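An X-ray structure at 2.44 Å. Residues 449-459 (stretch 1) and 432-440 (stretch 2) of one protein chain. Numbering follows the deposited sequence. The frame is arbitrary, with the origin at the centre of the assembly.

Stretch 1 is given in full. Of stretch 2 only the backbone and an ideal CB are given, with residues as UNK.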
# COMPACT_ATOMS: atom_id res chain seq x y z
N ILE A 449 -0.84 -11.96 7.13
CA ILE A 449 -0.15 -10.68 7.28
C ILE A 449 -0.67 -9.72 6.22
O ILE A 449 -0.78 -10.10 5.04
CB ILE A 449 1.37 -10.85 7.17
CG1 ILE A 449 1.86 -11.90 8.17
CG2 ILE A 449 2.07 -9.51 7.39
CD1 ILE A 449 3.26 -12.40 7.90
N VAL A 450 -0.96 -8.49 6.62
CA VAL A 450 -1.53 -7.48 5.73
C VAL A 450 -0.64 -6.25 5.71
O VAL A 450 -0.12 -5.83 6.76
CB VAL A 450 -2.98 -7.12 6.14
CG1 VAL A 450 -3.03 -6.66 7.60
CG2 VAL A 450 -3.57 -6.06 5.21
N PHE A 451 -0.45 -5.68 4.52
CA PHE A 451 0.18 -4.38 4.33
C PHE A 451 -0.84 -3.38 3.81
O PHE A 451 -1.78 -3.75 3.10
CB PHE A 451 1.34 -4.46 3.33
CG PHE A 451 2.63 -4.93 3.93
CD1 PHE A 451 3.47 -4.05 4.59
CD2 PHE A 451 3.03 -6.25 3.79
CE1 PHE A 451 4.67 -4.48 5.13
CE2 PHE A 451 4.23 -6.69 4.32
CZ PHE A 451 5.05 -5.80 4.99
N GLY A 452 -0.63 -2.11 4.15
CA GLY A 452 -1.44 -1.04 3.61
C GLY A 452 -0.57 0.12 3.17
O GLY A 452 0.58 0.24 3.58
N TRP A 453 -1.14 0.95 2.31
CA TRP A 453 -0.47 2.15 1.81
C TRP A 453 -1.10 3.37 2.47
O TRP A 453 -2.33 3.50 2.50
CB TRP A 453 -0.58 2.25 0.29
CG TRP A 453 -0.40 3.64 -0.28
CD1 TRP A 453 0.67 4.47 -0.08
CD2 TRP A 453 -1.29 4.34 -1.15
NE1 TRP A 453 0.48 5.65 -0.77
CE2 TRP A 453 -0.72 5.60 -1.43
CE3 TRP A 453 -2.53 4.03 -1.72
CZ2 TRP A 453 -1.33 6.54 -2.25
CZ3 TRP A 453 -3.15 4.97 -2.53
CH2 TRP A 453 -2.54 6.21 -2.79
N PHE A 454 -0.25 4.25 2.99
CA PHE A 454 -0.72 5.49 3.62
C PHE A 454 -0.81 6.57 2.55
O PHE A 454 0.20 7.16 2.16
CB PHE A 454 0.20 5.90 4.76
CG PHE A 454 -0.08 5.17 6.04
CD1 PHE A 454 -1.33 5.24 6.63
CD2 PHE A 454 0.90 4.40 6.65
CE1 PHE A 454 -1.60 4.56 7.81
CE2 PHE A 454 0.64 3.72 7.82
CZ PHE A 454 -0.61 3.80 8.40
N THR A 455 -2.03 6.82 2.07
CA THR A 455 -2.28 7.92 1.15
C THR A 455 -2.52 9.20 1.94
O THR A 455 -2.99 9.17 3.09
CB THR A 455 -3.47 7.62 0.24
OG1 THR A 455 -3.66 8.70 -0.69
CG2 THR A 455 -4.74 7.40 1.04
N ASP A 456 -2.20 10.33 1.33
CA ASP A 456 -2.11 11.61 2.05
C ASP A 456 -3.45 12.34 2.06
O ASP A 456 -3.59 13.45 1.54
CB ASP A 456 -1.01 12.48 1.45
CG ASP A 456 -0.72 13.71 2.29
OD1 ASP A 456 -0.96 13.65 3.51
OD2 ASP A 456 -0.28 14.73 1.72
N PHE A 457 -4.44 11.72 2.68
CA PHE A 457 -5.69 12.43 2.96
C PHE A 457 -5.50 13.54 4.00
O PHE A 457 -6.12 14.60 3.87
CB PHE A 457 -6.78 11.45 3.40
CG PHE A 457 -7.23 10.51 2.32
CD1 PHE A 457 -7.12 10.86 0.99
CD2 PHE A 457 -7.76 9.27 2.64
CE1 PHE A 457 -7.53 9.98 -0.01
CE2 PHE A 457 -8.17 8.39 1.65
CZ PHE A 457 -8.06 8.75 0.33
N PRO A 458 -4.67 13.36 5.03
CA PRO A 458 -4.40 14.48 5.96
C PRO A 458 -3.64 15.65 5.34
O PRO A 458 -3.41 16.64 6.04
CB PRO A 458 -3.56 13.82 7.07
CG PRO A 458 -3.94 12.39 7.03
CD PRO A 458 -4.15 12.09 5.58
N GLU A 459 -3.24 15.56 4.07
CA GLU A 459 -2.54 16.65 3.38
C GLU A 459 -1.27 17.05 4.12
O GLU A 459 -1.00 18.23 4.34
CB GLU A 459 -3.47 17.85 3.18
CG GLU A 459 -4.82 17.49 2.60
CD GLU A 459 -5.63 18.71 2.18
OE1 GLU A 459 -5.14 19.85 2.37
OE2 GLU A 459 -6.75 18.51 1.67
N UNK A 432 -8.56 5.52 11.55
CA UNK A 432 -7.98 6.80 11.18
C UNK A 432 -8.39 7.22 9.78
O UNK A 432 -9.57 7.10 9.41
CB UNK A 432 -6.45 6.74 11.28
N UNK A 433 -7.45 7.70 8.98
CA UNK A 433 -7.72 8.00 7.58
C UNK A 433 -6.45 7.82 6.76
O UNK A 433 -5.34 8.08 7.23
CB UNK A 433 -8.27 9.42 7.42
N UNK A 434 -6.63 7.35 5.52
CA UNK A 434 -5.53 7.20 4.60
C UNK A 434 -4.87 5.83 4.60
O UNK A 434 -3.99 5.59 3.77
CB UNK A 434 -4.47 8.26 4.91
N UNK A 435 -5.26 4.95 5.51
CA UNK A 435 -4.83 3.56 5.47
C UNK A 435 -5.62 2.87 4.37
O UNK A 435 -6.82 2.62 4.51
CB UNK A 435 -5.03 2.87 6.82
N UNK A 436 -4.95 2.58 3.25
CA UNK A 436 -5.65 2.26 2.02
C UNK A 436 -4.94 1.12 1.30
O UNK A 436 -3.79 0.79 1.58
CB UNK A 436 -5.75 3.49 1.12
N UNK A 437 -5.66 0.52 0.35
CA UNK A 437 -5.10 -0.44 -0.60
C UNK A 437 -4.47 -1.64 0.11
O UNK A 437 -3.32 -2.02 -0.16
CB UNK A 437 -4.06 0.25 -1.49
N UNK A 438 -5.22 -2.24 1.02
CA UNK A 438 -4.72 -3.38 1.78
C UNK A 438 -4.58 -4.60 0.88
O UNK A 438 -5.44 -4.88 0.04
CB UNK A 438 -5.65 -3.69 2.96
N UNK A 439 -3.49 -5.34 1.07
CA UNK A 439 -3.36 -6.68 0.52
C UNK A 439 -2.72 -7.56 1.58
O UNK A 439 -1.86 -7.11 2.34
CB UNK A 439 -2.54 -6.68 -0.77
N UNK A 440 -3.14 -8.82 1.62
CA UNK A 440 -2.68 -9.75 2.63
C UNK A 440 -2.04 -10.97 1.98
O UNK A 440 -2.18 -11.21 0.78
CB UNK A 440 -3.84 -10.17 3.54

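Position 432 lies beyond the reach of stretch 1, with nothing of it within 5.5 Å of the ideal CB, so the contact sets no preference; the residue is Gly-432.

At position 433 the CA-to-CB bond points toward stretch 1, where the CB of Phe-457 is 4.7 Å from the ideal CB and Pro-458 lies just beyond. A medium-sized, at least partly apolar side chain would suit. Thr-433 sets CG2 3.9 Å from CG of Pro-458 and OG1 3.5 Å from CD2 of Phe-457, at the ring edge. A water donates to both Thr-433 O and Thr-455 O.

Position 434 has phi/psi of 92/-6, and an ideal CB would sit 2.5 Å from Thr-455 O while also jamming against the preceding carbonyl. Both point to glycine. Gly-434 accepts a hydrogen bond from Thr-455 N (N to O, 2.9 Å), and its CA packs 3.6 Å from CD2 of Phe-457.

At position 435 CB lies on the same face of the sheet as Val-450 and Phe-454, with CE1 of Phe-454 3.9 Å away and Gly-452 leaving space alongside. A large apolar or aromatic side chain would fit. Tyr-435, chi1 t, fills that space: its CE1 is 3.9 Å from CA of Gly-452, where a CB would clash. Its edge is directed toward the face of Phe-454 (centroids 5.9 Å apart), and a water links its OH to Val-450 O.

Position 436 pairs with Trp-453, its amide donating to Trp-453 O (2.9 Å from N) and its carbonyl O accepting from Trp-453 N (2.8 Å). With the indole on this face and Thr-455 CG2 4.0 Å from CB, aromatic or long aliphatic residues suit. Tyr-436 places CD2 3.9 Å from CZ3 of Trp-453.

Position 437 has phi/psi of 58/51 at a beta bulge, where the register shifts by one; glycine, asparagine or aspartate tolerate such angles readily. CB points toward the indole edge, favouring something small. Ala-437 meets it, CB 4.1 Å from CE3 of Trp-453.

At position 438 CB points sideways, 3.9 Å from both Phe-451 O and Val-450 CG2; a beta-branched residue would suit. Thr-438 packs its CB against that methyl.

Position 439 forms two backbone hydrogen bonds with Phe-451, while its CB is 4.9 Å from the nearest atom, Phe-451 O, so many side chains are possible. The amide of Gln-439 is bonded elsewhere in the structure.

At position 440, CA is 4.0 Å from CA of Val-450 and CB is 3.4 Å from Ile-449 O, suggesting a small side chain. Ser-440 fits, its CB 4.1 Å from CB of Val-450.

Stretch 2 (432-440) GTGYYATQS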
# COMPACT_ATOMS: atom_id res chain seq x y z
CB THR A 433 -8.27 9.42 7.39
OG1 THR A 433 -8.64 9.61 6.02
CG2 THR A 433 -7.24 10.47 7.80
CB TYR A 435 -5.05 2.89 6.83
CG TYR A 435 -4.67 1.44 6.90
CD1 TYR A 435 -3.35 1.05 7.08
CD2 TYR A 435 -5.63 0.44 6.80
CE1 TYR A 435 -2.99 -0.28 7.15
CE2 TYR A 435 -5.29 -0.90 6.88
CZ TYR A 435 -3.96 -1.25 7.05
OH TYR A 435 -3.62 -2.58 7.12
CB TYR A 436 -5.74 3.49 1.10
CG TYR A 436 -6.81 3.41 0.04
CD1 TYR A 436 -8.15 3.48 0.38
CD2 TYR A 436 -6.47 3.26 -1.30
CE1 TYR A 436 -9.13 3.41 -0.59
CE2 TYR A 436 -7.45 3.19 -2.27
CZ TYR A 436 -8.77 3.26 -1.91
OH TYR A 436 -9.75 3.19 -2.88
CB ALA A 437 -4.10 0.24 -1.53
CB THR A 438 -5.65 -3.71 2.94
OG1 THR A 438 -6.98 -3.91 2.44
CG2 THR A 438 -5.66 -2.59 3.96
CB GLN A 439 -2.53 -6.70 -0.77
CG GLN A 439 -2.54 -8.06 -1.46
CD GLN A 439 -1.81 -8.06 -2.79
OE1 GLN A 439 -0.75 -8.68 -2.93
NE2 GLN A 439 -2.37 -7.37 -3.77
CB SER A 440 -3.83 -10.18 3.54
OG SER A 440 -4.42 -11.38 3.09
O HOH W 1 -3.03 9.08 6.22
O HOH W 2 -0.99 -3.19 7.74
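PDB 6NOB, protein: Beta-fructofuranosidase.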